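Side-chain contacts in 4-alpha-glucanotransferase (Corynebacterium glutamicum, PDB 5B68), which is an amylomaltase, also called disproportionating enzyme, in which a TIM-barrel domain is joined to an N-terminal beta-sandwich domain: residues A[697-700]-A[701-705]; A[201-204]-A[205-208]; A[66-69]-A[70-73]; A[484-487]-A[488-491]; A[223-227]-A[228-232]. One frame throughout, in Å; residues are numbered along the deposited sequence. Where two conformers were deposited one is given.

From the N terminus the chain meets contact 3 first, where residues 66-73 lead from helix 54-69 toward strand 76-80 of the beta sandwich. Contact 2 (201-208) follows within a helix of the barrel domain, then contact 5 (223-232), which folds a long loop back on itself, contact 4 (484-491), which starts helix 487-500, and contact 1 (697-705), which ends the last helix. Each is local, so they run in series; none nests in or crosses another. Contacts 1 and 2 are neighbours, their centres about 17 Å apart, whereas the centres of contacts 1 and 3 lie about 60 Å apart, on opposite sides of the chain's centre.

Contact 1: residues A[697-700]-A[701-705]; sequences HRVA and KASKR
Ser703 reaches back one helical turn to Val699, its hydroxyl giving a hydrogen bond of 2.8 Å from OG to Val699 O. Its first torsion (chi1 -57°) sets OG beside the serine's own backbone N, and that N-H is likewise turned to the preceding turn: it bonds to Ala700 O, from above the carbonyl plane, at 3.2 Å and only weakly to Val699 O. Serine suits this place because its short polar arm supports a carbonyl that the loosening backbone grips poorly. A turn earlier the pattern is regular, with Lys701 N bonded to His697 O at 2.9 Å and Ala702 N to Arg698 O at 3.0 Å.

Around this frame lie the long side chains. The aliphatic part of Lys701 runs alongside the preceding turn, CB and CG each 3.4 Å from His697 O, until a bend at chi4 (70°) turns NZ to within 3.9 Å of His697 CB. The imidazole itself leads away, where NE2 is hydrogen-bonded to Arg691 O. Lys704 lays CG 3.5 Å from Ala700 O, while small Ala702 keeps its methyl beside Arg698 O.

Exposure sorts the residue types: both lysines are exposed, whereas Val699, Ala700 and Ser703 are buried. Arg698 forms a salt bridge with Glu632 of helix 627-639. Val699 and Ser703 pack on His635 of the same helix and on Val648 of barrel strand 645-649, and Met653 of helix 650-654 touches Val699 and Ala700, so the last helix lies over the outside of the barrel.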
loop_
_atom_site.group_PDB
_atom_site.type_symbol
_atom_site.label_atom_id
_atom_site.label_comp_id
_atom_site.label_asym_id
_atom_site.label_seq_id
_atom_site.Cartn_x
_atom_site.Cartn_y
_atom_site.Cartn_z
ATOM N N HIS A 697 2.630 27.273 -12.991
ATOM C CA HIS A 697 1.667 27.499 -14.046
ATOM C C HIS A 697 2.202 26.938 -15.339
ATOM O O HIS A 697 1.421 26.382 -16.121
ATOM C CB HIS A 697 1.364 29.002 -14.204
ATOM C CG HIS A 697 0.560 29.538 -13.072
ATOM N ND1 HIS A 697 -0.742 29.164 -12.878
ATOM C CD2 HIS A 697 0.911 30.275 -11.987
ATOM C CE1 HIS A 697 -1.201 29.720 -11.770
ATOM N NE2 HIS A 697 -0.216 30.403 -11.214
ATOM N N ARG A 698 3.499 27.097 -15.600
ATOM C CA ARG A 698 4.062 26.486 -16.852
ATOM C C ARG A 698 3.880 24.911 -16.887
ATOM O O ARG A 698 3.476 24.269 -17.904
ATOM C CB ARG A 698 5.511 26.875 -17.001
ATOM C CG ARG A 698 5.714 28.370 -17.267
ATOM C CD ARG A 698 7.179 28.768 -17.334
ATOM N NE ARG A 698 7.748 28.343 -18.578
ATOM C CZ ARG A 698 8.917 28.719 -19.108
ATOM N NH1 ARG A 698 9.290 28.175 -20.264
ATOM N NH2 ARG A 698 9.685 29.646 -18.555
ATOM N N VAL A 699 4.187 24.279 -15.759
ATOM C CA VAL A 699 4.117 22.822 -15.714
ATOM C C VAL A 699 2.678 22.412 -15.715
ATOM O O VAL A 699 2.352 21.421 -16.391
ATOM C CB VAL A 699 4.909 22.254 -14.510
ATOM C CG1 VAL A 699 4.678 20.758 -14.313
ATOM C CG2 VAL A 699 6.387 22.665 -14.654
ATOM N N ALA A 700 1.829 23.139 -14.977
ATOM C CA ALA A 700 0.370 22.813 -14.992
ATOM C C ALA A 700 -0.229 22.913 -16.389
ATOM O O ALA A 700 -0.938 22.015 -16.833
ATOM C CB ALA A 700 -0.408 23.643 -14.022
ATOM N N LYS A 701 0.106 23.968 -17.121
ATOM C CA LYS A 701 -0.411 24.108 -18.496
ATOM C C LYS A 701 0.106 23.032 -19.425
ATOM O O LYS A 701 -0.666 22.524 -20.245
ATOM C CB LYS A 701 -0.040 25.485 -19.102
ATOM C CG LYS A 701 -0.889 26.597 -18.542
ATOM C CD LYS A 701 -0.803 27.888 -19.370
ATOM C CE LYS A 701 -1.468 29.060 -18.631
ATOM N NZ LYS A 701 -0.710 29.507 -17.420
ATOM N N ALA A 702 1.389 22.710 -19.310
ATOM C CA ALA A 702 2.037 21.651 -20.092
ATOM C C ALA A 702 1.455 20.286 -19.805
ATOM O O ALA A 702 1.479 19.391 -20.675
ATOM C CB ALA A 702 3.567 21.678 -19.875
ATOM N N SER A 703 0.855 20.112 -18.626
ATOM C CA SER A 703 0.283 18.795 -18.257
ATOM C C SER A 703 -1.176 18.627 -18.609
ATOM O O SER A 703 -1.733 17.566 -18.372
ATOM C CB SER A 703 0.496 18.561 -16.743
ATOM O OG SER A 703 1.918 18.668 -16.472
ATOM N N LYS A 704 -1.800 19.673 -19.165
ATOM C CA LYS A 704 -3.236 19.621 -19.354
ATOM C C LYS A 704 -3.577 18.603 -20.395
ATOM O O LYS A 704 -2.868 18.456 -21.357
ATOM C CB LYS A 704 -3.808 21.024 -19.635
ATOM C CG LYS A 704 -4.083 21.764 -18.343
ATOM C CD LYS A 704 -4.978 22.953 -18.552
ATOM C CE LYS A 704 -5.233 23.671 -17.247
ATOM N NZ LYS A 704 -5.505 25.121 -17.507
ATOM N N ARG A 705 -4.662 17.867 -20.214
ATOM C CA ARG A 705 -4.937 16.798 -21.172
ATOM C C ARG A 705 -5.979 17.091 -22.243
ATOM O O ARG A 705 -5.976 16.414 -23.286
ATOM C CB ARG A 705 -5.249 15.521 -20.442
ATOM C CG ARG A 705 -4.089 15.290 -19.474
ATOM C CD ARG A 705 -4.050 13.851 -19.087
ATOM N NE ARG A 705 -3.491 12.970 -20.092
ATOM C CZ ARG A 705 -3.617 11.644 -20.098
ATOM N NH1 ARG A 705 -3.097 10.877 -21.082
ATOM N NH2 ARG A 705 -4.280 11.024 -19.114
#

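Contact 2: residues A[201-204]-A[205-208]; sequences LGNL and ASVV
Ser206 lies against Gly202 and Asn203 of the turn before it. Its CB sits 3.6 Å from Gly202 O and 3.7 Å from Asn203 O, and the hydroxyl then turns to the second of these, giving a hydrogen bond of 2.8 Å from OG to Asn203 O. The torsion that allows this (chi1 71°) tucks OG between the serine's own N and carbonyl carbon, the crowded position, which a small hydroxyl tolerates on a helix. The donor lies 20° out of the carbonyl plane. Val207 N meets the same oxygen in that plane, at 3.0 Å, so Asn203 O is gripped by two donors, and the serine hydroxyl finds its acceptor within the helix.

The Asn203 amide is turned forward along the helix, CG anti to the backbone N (chi1 -171°), bringing OD1 to 3.8 Å from Val207 CG2. On the buried side Leu204 and Val208 are one turn apart and cross obliquely; CD1 of the leucine meets CG1 of the valine at 4.0 Å. The backbone of the same two residues is joined by the bond from Val208 N to Leu204 O.

Ala205 is small enough for its methyl to lie against both Leu216 and Ala374. This is the helix of the beta-alpha-beta unit formed by strand 177-182, helix 198-209 and strand 215-218 in the barrel. Leu204 packs on Ala182 and Val208 on Val180 of the first strand, Leu201 reaches Leu216 and Ile218 of the second, and Arg373 of helix 349-376 adjoins Asn203 and Ser206.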
loop_
_atom_site.group_PDB
_atom_site.type_symbol
_atom_site.label_atom_id
_atom_site.label_comp_id
_atom_site.label_asym_id
_atom_site.label_seq_id
_atom_site.Cartn_x
_atom_site.Cartn_y
_atom_site.Cartn_z
ATOM N N LEU A 201 -3.693 18.704 3.397
ATOM C CA LEU A 201 -4.133 17.737 2.365
ATOM C C LEU A 201 -5.296 18.288 1.565
ATOM O O LEU A 201 -5.309 18.311 0.293
ATOM C CB LEU A 201 -4.483 16.391 3.009
ATOM C CG LEU A 201 -5.006 15.280 2.091
ATOM C CD1 LEU A 201 -3.949 14.966 1.073
ATOM C CD2 LEU A 201 -5.354 14.070 2.922
ATOM N N GLY A 202 -6.340 18.686 2.266
ATOM C CA GLY A 202 -7.511 19.218 1.603
ATOM C C GLY A 202 -7.282 20.561 0.881
ATOM O O GLY A 202 -7.778 20.771 -0.210
ATOM N N ASN A 203 -6.436 21.398 1.468
ATOM C CA ASN A 203 -6.058 22.707 0.938
ATOM C C ASN A 203 -5.305 22.493 -0.380
ATOM O O ASN A 203 -5.704 23.053 -1.398
ATOM C CB ASN A 203 -5.154 23.424 1.966
ATOM C CG ASN A 203 -4.876 24.900 1.604
ATOM O OD1 ASN A 203 -5.310 25.410 0.539
ATOM N ND2 ASN A 203 -4.095 25.568 2.466
ATOM N N LEU A 204 -4.262 21.669 -0.335
ATOM C CA LEU A 204 -3.445 21.349 -1.526
ATOM C C LEU A 204 -4.367 20.780 -2.602
ATOM O O LEU A 204 -4.246 21.181 -3.783
ATOM C CB LEU A 204 -2.319 20.428 -1.232
ATOM C CG LEU A 204 -1.346 20.043 -2.337
ATOM C CD1 LEU A 204 -0.725 21.261 -2.965
ATOM C CD2 LEU A 204 -0.337 19.062 -1.836
ATOM N N ALA A 205 -5.261 19.860 -2.260
ATOM C CA ALA A 205 -6.146 19.277 -3.293
ATOM C C ALA A 205 -6.947 20.352 -3.957
ATOM O O ALA A 205 -7.023 20.390 -5.218
ATOM C CB ALA A 205 -7.106 18.226 -2.731
ATOM N N SER A 206 -7.457 21.277 -3.138
ATOM C CA SER A 206 -8.350 22.311 -3.699
ATOM C C SER A 206 -7.523 23.223 -4.614
ATOM O O SER A 206 -8.024 23.662 -5.641
ATOM C CB SER A 206 -9.161 23.074 -2.641
ATOM O OG SER A 206 -8.277 23.897 -1.928
ATOM N N VAL A 207 -6.271 23.487 -4.273
ATOM C CA VAL A 207 -5.429 24.372 -5.091
ATOM C C VAL A 207 -5.084 23.747 -6.420
ATOM O O VAL A 207 -5.248 24.342 -7.452
ATOM C CB VAL A 207 -4.117 24.698 -4.342
ATOM C CG1 VAL A 207 -3.049 25.283 -5.269
ATOM C CG2 VAL A 207 -4.369 25.624 -3.187
ATOM N N VAL A 208 -4.620 22.511 -6.427
ATOM C CA VAL A 208 -4.139 21.928 -7.718
ATOM C C VAL A 208 -5.348 21.611 -8.560
ATOM O O VAL A 208 -5.230 21.534 -9.774
ATOM C CB VAL A 208 -3.219 20.724 -7.535
ATOM C CG1 VAL A 208 -1.963 21.098 -6.781
ATOM C CG2 VAL A 208 -3.927 19.599 -6.794
#

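Contact 3: residues A[66-69]-A[70-73]; sequences DREF and TRPL. With SO4 (sulfate ion), chain G.
Glu68 and Arg71 lie side by side and point the same way, their carboxylate and guanidinium planes 56° apart. The glutamate bends at chi2 (-55°), carrying its carboxylate round to the arginine, whose chain is extended from CG to NE. The salt bridge is made through NE: Arg71 NE gives a nearly straight hydrogen bond to Glu68 OE2 at 2.8 Å. The oxygen lies close to the guanidinium plane, but the donor meets it on the syn side and well out of the carboxylate plane. A water completes a small ring, donating to Glu68 OE2 at 2.8 Å and accepting from Arg71 NH1 at 3.0 Å.

Arg67 leaves in another direction. Its guanidinium offers its edge to a sulfate ion, NH1 to O1 and NH2 to O2, each 2.9 Å and close to straight; Arg59, Gln60 and Asn45 also bind this ion, which probably comes from the crystallisation liquor. Thr70 folds back over the last turn of the helix, with OG1 3.2 Å from both Asp66 O and Arg67 O, while its N-H bonds to Arg67 O at 3.2 Å from above the carbonyl plane. A threonine fits because its hydroxyl lies within reach of two helix-end carbonyls, and the side chain also touches Ile123. Phe69 is buried against the sandwich, in a cation-pi contact with Arg121, which also pairs with Asp66.

Arg71 has a second acidic partner, Glu437, through NH1. Held by two carboxylates near the negative pole of helix 54-69, its positive charge is probably stabilised, and the bond to Glu437 ties the exit from that helix to helix 434-437.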
loop_
_atom_site.group_PDB
_atom_site.type_symbol
_atom_site.label_atom_id
_atom_site.label_comp_id
_atom_site.label_asym_id
_atom_site.label_seq_id
_atom_site.Cartn_x
_atom_site.Cartn_y
_atom_site.Cartn_z
ATOM N N ASP A 66 -5.095 -35.498 4.686
ATOM C CA ASP A 66 -6.115 -35.879 5.625
ATOM C C ASP A 66 -6.875 -34.676 6.215
ATOM O O ASP A 66 -8.074 -34.682 6.353
ATOM C CB ASP A 66 -5.527 -36.710 6.778
ATOM C CG ASP A 66 -5.114 -38.091 6.363
ATOM O OD1 ASP A 66 -5.371 -38.525 5.242
ATOM O OD2 ASP A 66 -4.453 -38.708 7.212
ATOM N N ARG A 67 -6.140 -33.631 6.546
ATOM C CA ARG A 67 -6.743 -32.435 7.068
ATOM C C ARG A 67 -7.600 -31.767 6.007
ATOM O O ARG A 67 -8.675 -31.284 6.339
ATOM C CB ARG A 67 -5.673 -31.520 7.658
ATOM C CG ARG A 67 -5.332 -32.009 9.097
ATOM C CD ARG A 67 -3.961 -31.585 9.601
ATOM N NE ARG A 67 -3.683 -32.204 10.903
ATOM C CZ ARG A 67 -2.496 -32.139 11.507
ATOM N NH1 ARG A 67 -1.479 -31.490 10.939
ATOM N NH2 ARG A 67 -2.309 -32.707 12.700
ATOM N N GLU A 68 -7.177 -31.831 4.746
ATOM C CA GLU A 68 -8.009 -31.289 3.654
ATOM C C GLU A 68 -9.286 -32.086 3.538
ATOM O O GLU A 68 -10.344 -31.501 3.304
ATOM C CB GLU A 68 -7.329 -31.292 2.315
ATOM C CG GLU A 68 -6.293 -30.179 2.127
ATOM C CD GLU A 68 -6.882 -28.822 2.376
ATOM O OE1 GLU A 68 -7.709 -28.413 1.538
ATOM O OE2 GLU A 68 -6.546 -28.186 3.387
ATOM N N PHE A 69 -9.183 -33.391 3.757
ATOM C CA PHE A 69 -10.358 -34.280 3.627
ATOM C C PHE A 69 -11.350 -34.131 4.732
ATOM O O PHE A 69 -12.513 -34.533 4.569
ATOM C CB PHE A 69 -9.916 -35.754 3.380
ATOM C CG PHE A 69 -10.941 -36.541 2.650
ATOM C CD1 PHE A 69 -11.057 -36.401 1.287
ATOM C CD2 PHE A 69 -11.882 -37.326 3.354
ATOM C CE1 PHE A 69 -12.036 -37.129 0.600
ATOM C CE2 PHE A 69 -12.854 -38.032 2.691
ATOM C CZ PHE A 69 -12.956 -37.905 1.312
ATOM N N THR A 70 -10.960 -33.547 5.876
ATOM C CA THR A 70 -11.853 -33.359 7.011
ATOM C C THR A 70 -12.260 -31.904 7.201
ATOM O O THR A 70 -12.903 -31.557 8.173
ATOM C CB THR A 70 -11.240 -33.932 8.292
ATOM O OG1 THR A 70 -9.948 -33.336 8.509
ATOM C CG2 THR A 70 -11.037 -35.398 8.062
ATOM N N ARG A 71 -11.981 -31.036 6.241
ATOM C CA ARG A 71 -12.501 -29.661 6.245
ATOM C C ARG A 71 -13.978 -29.673 5.888
ATOM O O ARG A 71 -14.323 -30.024 4.761
ATOM C CB ARG A 71 -11.795 -28.810 5.167
ATOM C CG ARG A 71 -10.396 -28.289 5.515
ATOM C CD ARG A 71 -9.975 -27.221 4.500
ATOM N NE ARG A 71 -8.602 -26.759 4.746
ATOM C CZ ARG A 71 -8.267 -25.873 5.685
ATOM N NH1 ARG A 71 -6.963 -25.536 5.816
ATOM N NH2 ARG A 71 -9.179 -25.357 6.471
ATOM N N PRO A 72 -14.825 -29.292 6.806
ATOM C CA PRO A 72 -16.225 -29.418 6.484
ATOM C C PRO A 72 -16.637 -28.491 5.349
ATOM O O PRO A 72 -17.349 -28.934 4.413
ATOM C CB PRO A 72 -16.923 -29.092 7.807
ATOM C CG PRO A 72 -15.919 -29.445 8.868
ATOM C CD PRO A 72 -14.611 -29.016 8.254
ATOM N N LEU A 73 -16.180 -27.229 5.410
ATOM C CA LEU A 73 -16.256 -26.294 4.319
ATOM C C LEU A 73 -14.840 -25.872 3.945
ATOM O O LEU A 73 -13.917 -26.036 4.752
ATOM C CB LEU A 73 -17.039 -25.050 4.698
ATOM C CG LEU A 73 -18.580 -25.264 4.760
ATOM C CD1 LEU A 73 -19.246 -24.169 5.481
ATOM C CD2 LEU A 73 -19.149 -25.424 3.348
HETATM S S SO4 G . 1.346 -32.149 13.649
HETATM O O1 SO4 G . 0.927 -31.277 12.529
HETATM O O2 SO4 G . 0.208 -33.052 14.012
HETATM O O3 SO4 G . 2.472 -33.015 13.251
HETATM O O4 SO4 G . 1.673 -31.156 14.736
HETATM O O HOH W 1 -4.858 -25.974 3.752
#

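Contact 4: residues A[484-487]-A[488-491]; sequences RFDH and NALV
Between the extended Phe485 and the first turn of helix 487-500 the backbone bends at Asp486, whose carbonyl accepts from Leu490 N at 3.0 Å, and His487 O then accepts from Val491 N at 2.8 Å. This is an N-cap with a hydrophobic staple, opening the helix that leads to barrel strand 504-507.

Asp486 is the cap. With CG anti to the backbone N (chi1 -180°), its carboxylate swings over the open end of the helix, and OD1 takes a weak, fairly straight bond of 3.3 Å from Ala489 N. OD1 also stands 3.1 Å from Asn488 N. Aspartate suits the place: its short acidic arm meets amide hydrogens that have no earlier turn to bond to, and its charge probably interacts well with the helix dipole. Ala489 has no polar side chain to return the bond, so this is a simple N-cap and not a capping box.

The staple joins Phe485, just before the cap, to Leu490, four residues after the cap. Leu490 CD1 touches Phe485 CB at 3.7 Å and CG at 4.0 Å, the two side chains crossing at a slant, while the Phe485 side chain also touches Trp430 and Pro432. Apolar residues at both places close the helix end on its buried side.

His487 stands up from the first turn, its ring meeting those of Phe466 and Trp516. Beside it runs Asn488, pointing the same way, with ring and amide planes 54° apart. Asn488 N lies over one face of the imidazole, and Asn488 OD1 comes within 3.6 Å of His487 CE1.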
loop_
_atom_site.group_PDB
_atom_site.type_symbol
_atom_site.label_atom_id
_atom_site.label_comp_id
_atom_site.label_asym_id
_atom_site.label_seq_id
_atom_site.Cartn_x
_atom_site.Cartn_y
_atom_site.Cartn_z
ATOM N N ARG A 484 3.369 -18.547 -2.566
ATOM C CA ARG A 484 2.193 -18.249 -3.398
ATOM C C ARG A 484 0.955 -17.879 -2.575
ATOM O O ARG A 484 0.715 -18.488 -1.530
ATOM C CB ARG A 484 1.930 -19.506 -4.266
ATOM C CG ARG A 484 0.659 -19.553 -5.089
ATOM C CD ARG A 484 0.694 -20.503 -6.298
ATOM N NE ARG A 484 1.177 -21.880 -6.117
ATOM C CZ ARG A 484 0.587 -22.798 -5.370
ATOM N NH1 ARG A 484 -0.483 -22.484 -4.670
ATOM N NH2 ARG A 484 1.081 -24.020 -5.328
ATOM N N PHE A 485 0.142 -16.923 -3.069
ATOM C CA PHE A 485 -1.135 -16.574 -2.470
ATOM C C PHE A 485 -2.204 -16.864 -3.461
ATOM O O PHE A 485 -1.943 -17.032 -4.663
ATOM C CB PHE A 485 -1.175 -15.095 -2.031
ATOM C CG PHE A 485 -0.254 -14.827 -0.876
ATOM C CD1 PHE A 485 -0.708 -15.002 0.417
ATOM C CD2 PHE A 485 1.060 -14.420 -1.058
ATOM C CE1 PHE A 485 0.149 -14.815 1.479
ATOM C CE2 PHE A 485 1.924 -14.258 0.041
ATOM C CZ PHE A 485 1.448 -14.466 1.313
ATOM N N ASP A 486 -3.441 -16.930 -2.960
ATOM C CA ASP A 486 -4.566 -17.069 -3.837
ATOM C C ASP A 486 -4.895 -15.713 -4.455
ATOM O O ASP A 486 -5.649 -14.908 -3.849
ATOM C CB ASP A 486 -5.751 -17.682 -3.112
ATOM C CG ASP A 486 -6.964 -17.859 -3.997
ATOM O OD1 ASP A 486 -7.022 -17.489 -5.221
ATOM O OD2 ASP A 486 -7.872 -18.520 -3.467
ATOM N N HIS A 487 -4.364 -15.472 -5.667
ATOM C CA HIS A 487 -4.560 -14.161 -6.311
ATOM C C HIS A 487 -6.048 -13.872 -6.618
ATOM O O HIS A 487 -6.495 -12.700 -6.626
ATOM C CB HIS A 487 -3.691 -13.994 -7.572
ATOM C CG HIS A 487 -3.940 -15.071 -8.558
ATOM N ND1 HIS A 487 -4.927 -14.979 -9.508
ATOM C CD2 HIS A 487 -3.468 -16.328 -8.622
ATOM C CE1 HIS A 487 -5.021 -16.120 -10.154
ATOM N NE2 HIS A 487 -4.157 -16.958 -9.630
ATOM N N ASN A 488 -6.818 -14.907 -6.881
ATOM C CA ASN A 488 -8.234 -14.712 -7.104
ATOM C C ASN A 488 -8.923 -14.088 -5.875
ATOM O O ASN A 488 -9.773 -13.197 -6.027
ATOM C CB ASN A 488 -8.948 -15.931 -7.518
ATOM C CG ASN A 488 -8.628 -16.329 -8.954
ATOM O OD1 ASN A 488 -8.558 -15.518 -9.863
ATOM N ND2 ASN A 488 -8.430 -17.581 -9.133
ATOM N N ALA A 489 -8.495 -14.528 -4.714
ATOM C CA ALA A 489 -8.922 -13.883 -3.481
ATOM C C ALA A 489 -8.329 -12.499 -3.234
ATOM O O ALA A 489 -9.089 -11.556 -3.035
ATOM C CB ALA A 489 -8.694 -14.822 -2.299
ATOM N N LEU A 490 -7.006 -12.334 -3.272
ATOM C CA LEU A 490 -6.407 -11.039 -2.936
ATOM C C LEU A 490 -6.768 -9.962 -3.969
ATOM O O LEU A 490 -7.173 -8.847 -3.617
ATOM C CB LEU A 490 -4.893 -11.182 -2.784
ATOM C CG LEU A 490 -4.437 -11.937 -1.512
ATOM C CD1 LEU A 490 -2.957 -11.926 -1.340
ATOM C CD2 LEU A 490 -5.061 -11.336 -0.268
ATOM N N VAL A 491 -6.659 -10.296 -5.244
ATOM C CA VAL A 491 -6.976 -9.340 -6.312
ATOM C C VAL A 491 -8.440 -9.115 -6.388
ATOM O O VAL A 491 -8.915 -7.964 -6.573
ATOM C CB VAL A 491 -6.517 -9.840 -7.710
ATOM C CG1 VAL A 491 -6.979 -8.893 -8.802
ATOM C CG2 VAL A 491 -5.009 -9.996 -7.790
#

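Contact 5: residues A[223-227]-A[228-232]; sequences AAEPL and PPTED
The long loop after barrel strand 215-218 doubles back here, residues 224-227 and 228-231 running almost antiparallel, 163° apart, though neither forms a strand. The turn is rich in proline: Pro226, Pro228 and Pro229, the last after a cis peptide bond. Glu225 spans it. Bent at chi2 (89°), the side chain crosses to the returning limb, where OE1 accepts from Glu231 N at 2.8 Å. The donor arrives on the syn side, 33° out of the carboxylate plane. Thr230 OG1 stands 3.1 Å from the same oxygen and 3.4 Å from Ala224 CB, a methyl small enough to let the limbs close.

Beyond the two segments, Asn287 of helix 286-301 is touched by Pro228 and Pro229, and that asparagine's OD1 takes the Thr230 N-H. Glu231 directs its own carboxylate elsewhere, to Ser233 N.

A glutamate suits position 225 because its reach lets one oxygen cross the turn and take the backbone N-H of Glu231. Glu225 OE2 and Glu231 OE1 are 5.1 Å apart, so the like charges probably repel mildly; Arg334, which touches Glu225, may help offset this.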
loop_
_atom_site.group_PDB
_atom_site.type_symbol
_atom_site.label_atom_id
_atom_site.label_comp_id
_atom_site.label_asym_id
_atom_site.label_seq_id
_atom_site.Cartn_x
_atom_site.Cartn_y
_atom_site.Cartn_z
ATOM N N ALA A 223 -0.874 4.383 10.426
ATOM C CA ALA A 223 -0.351 4.707 11.738
ATOM C C ALA A 223 0.994 4.045 11.988
ATOM O O ALA A 223 1.229 2.938 11.569
ATOM C CB ALA A 223 -1.339 4.302 12.816
ATOM N N ALA A 224 1.848 4.746 12.709
ATOM C CA ALA A 224 3.105 4.206 13.145
ATOM C C ALA A 224 3.045 4.116 14.665
ATOM O O ALA A 224 1.996 3.939 15.218
ATOM C CB ALA A 224 4.262 5.061 12.671
ATOM N N GLU A 225 4.181 4.196 15.323
ATOM C CA GLU A 225 4.204 4.233 16.770
ATOM C C GLU A 225 3.270 5.290 17.351
ATOM O O GLU A 225 3.162 6.358 16.803
ATOM C CB GLU A 225 5.636 4.460 17.240
ATOM C CG GLU A 225 6.577 3.326 16.878
ATOM C CD GLU A 225 7.247 3.483 15.521
ATOM O OE1 GLU A 225 6.920 4.427 14.799
ATOM O OE2 GLU A 225 8.089 2.648 15.175
ATOM N N PRO A 226 2.570 4.964 18.439
ATOM C CA PRO A 226 1.595 5.847 19.012
ATOM C C PRO A 226 2.165 7.007 19.806
ATOM O O PRO A 226 1.389 7.890 20.204
ATOM C CB PRO A 226 0.797 4.930 19.964
ATOM C CG PRO A 226 1.763 3.874 20.364
ATOM C CD PRO A 226 2.776 3.737 19.241
ATOM N N LEU A 227 3.466 7.026 20.058
ATOM C CA LEU A 227 4.138 8.195 20.616
ATOM C C LEU A 227 5.578 8.180 20.133
ATOM O O LEU A 227 6.049 7.146 19.746
ATOM C CB LEU A 227 4.057 8.238 22.140
ATOM C CG LEU A 227 4.726 7.140 22.940
ATOM C CD1 LEU A 227 4.571 7.402 24.427
ATOM C CD2 LEU A 227 4.154 5.788 22.588
ATOM N N PRO A 228 6.281 9.298 20.151
ATOM C CA PRO A 228 7.656 9.316 19.643
ATOM C C PRO A 228 8.583 8.492 20.521
ATOM O O PRO A 228 8.246 8.364 21.675
ATOM C CB PRO A 228 8.057 10.784 19.731
ATOM C CG PRO A 228 6.932 11.509 20.343
ATOM C CD PRO A 228 5.897 10.554 20.797
ATOM N N PRO A 229 9.760 7.899 20.012
ATOM C CA PRO A 229 10.058 8.194 18.602
ATOM C C PRO A 229 9.268 7.380 17.596
ATOM O O PRO A 229 8.908 6.262 17.880
ATOM C CB PRO A 229 11.535 7.859 18.471
ATOM C CG PRO A 229 11.677 6.658 19.280
ATOM C CD PRO A 229 10.918 7.000 20.517
ATOM N N THR A 230 9.049 7.945 16.415
ATOM C CA THR A 230 8.169 7.349 15.415
ATOM C C THR A 230 8.943 7.176 14.075
ATOM O O THR A 230 9.916 7.892 13.819
ATOM C CB THR A 230 6.827 8.127 15.323
ATOM O OG1 THR A 230 5.873 7.331 14.609
ATOM C CG2 THR A 230 7.002 9.484 14.664
ATOM N N GLU A 231 8.540 6.173 13.309
ATOM C CA GLU A 231 9.137 5.809 12.017
ATOM C C GLU A 231 8.932 6.927 11.002
ATOM O O GLU A 231 7.805 7.361 10.784
ATOM C CB GLU A 231 8.446 4.515 11.503
ATOM C CG GLU A 231 8.854 3.957 10.171
ATOM C CD GLU A 231 10.356 3.761 10.046
ATOM O OE1 GLU A 231 10.941 3.083 10.933
ATOM O OE2 GLU A 231 10.953 4.307 9.090
ATOM N N ASP A 232 10.022 7.403 10.411
ATOM C CA ASP A 232 9.936 8.377 9.286
ATOM C C ASP A 232 9.296 7.782 8.011
ATOM O O ASP A 232 8.528 8.460 7.316
ATOM C CB ASP A 232 11.342 8.854 8.897
ATOM C CG ASP A 232 11.999 9.780 9.939
ATOM O OD1 ASP A 232 11.349 10.525 10.653
ATOM O OD2 ASP A 232 13.243 9.811 9.963
#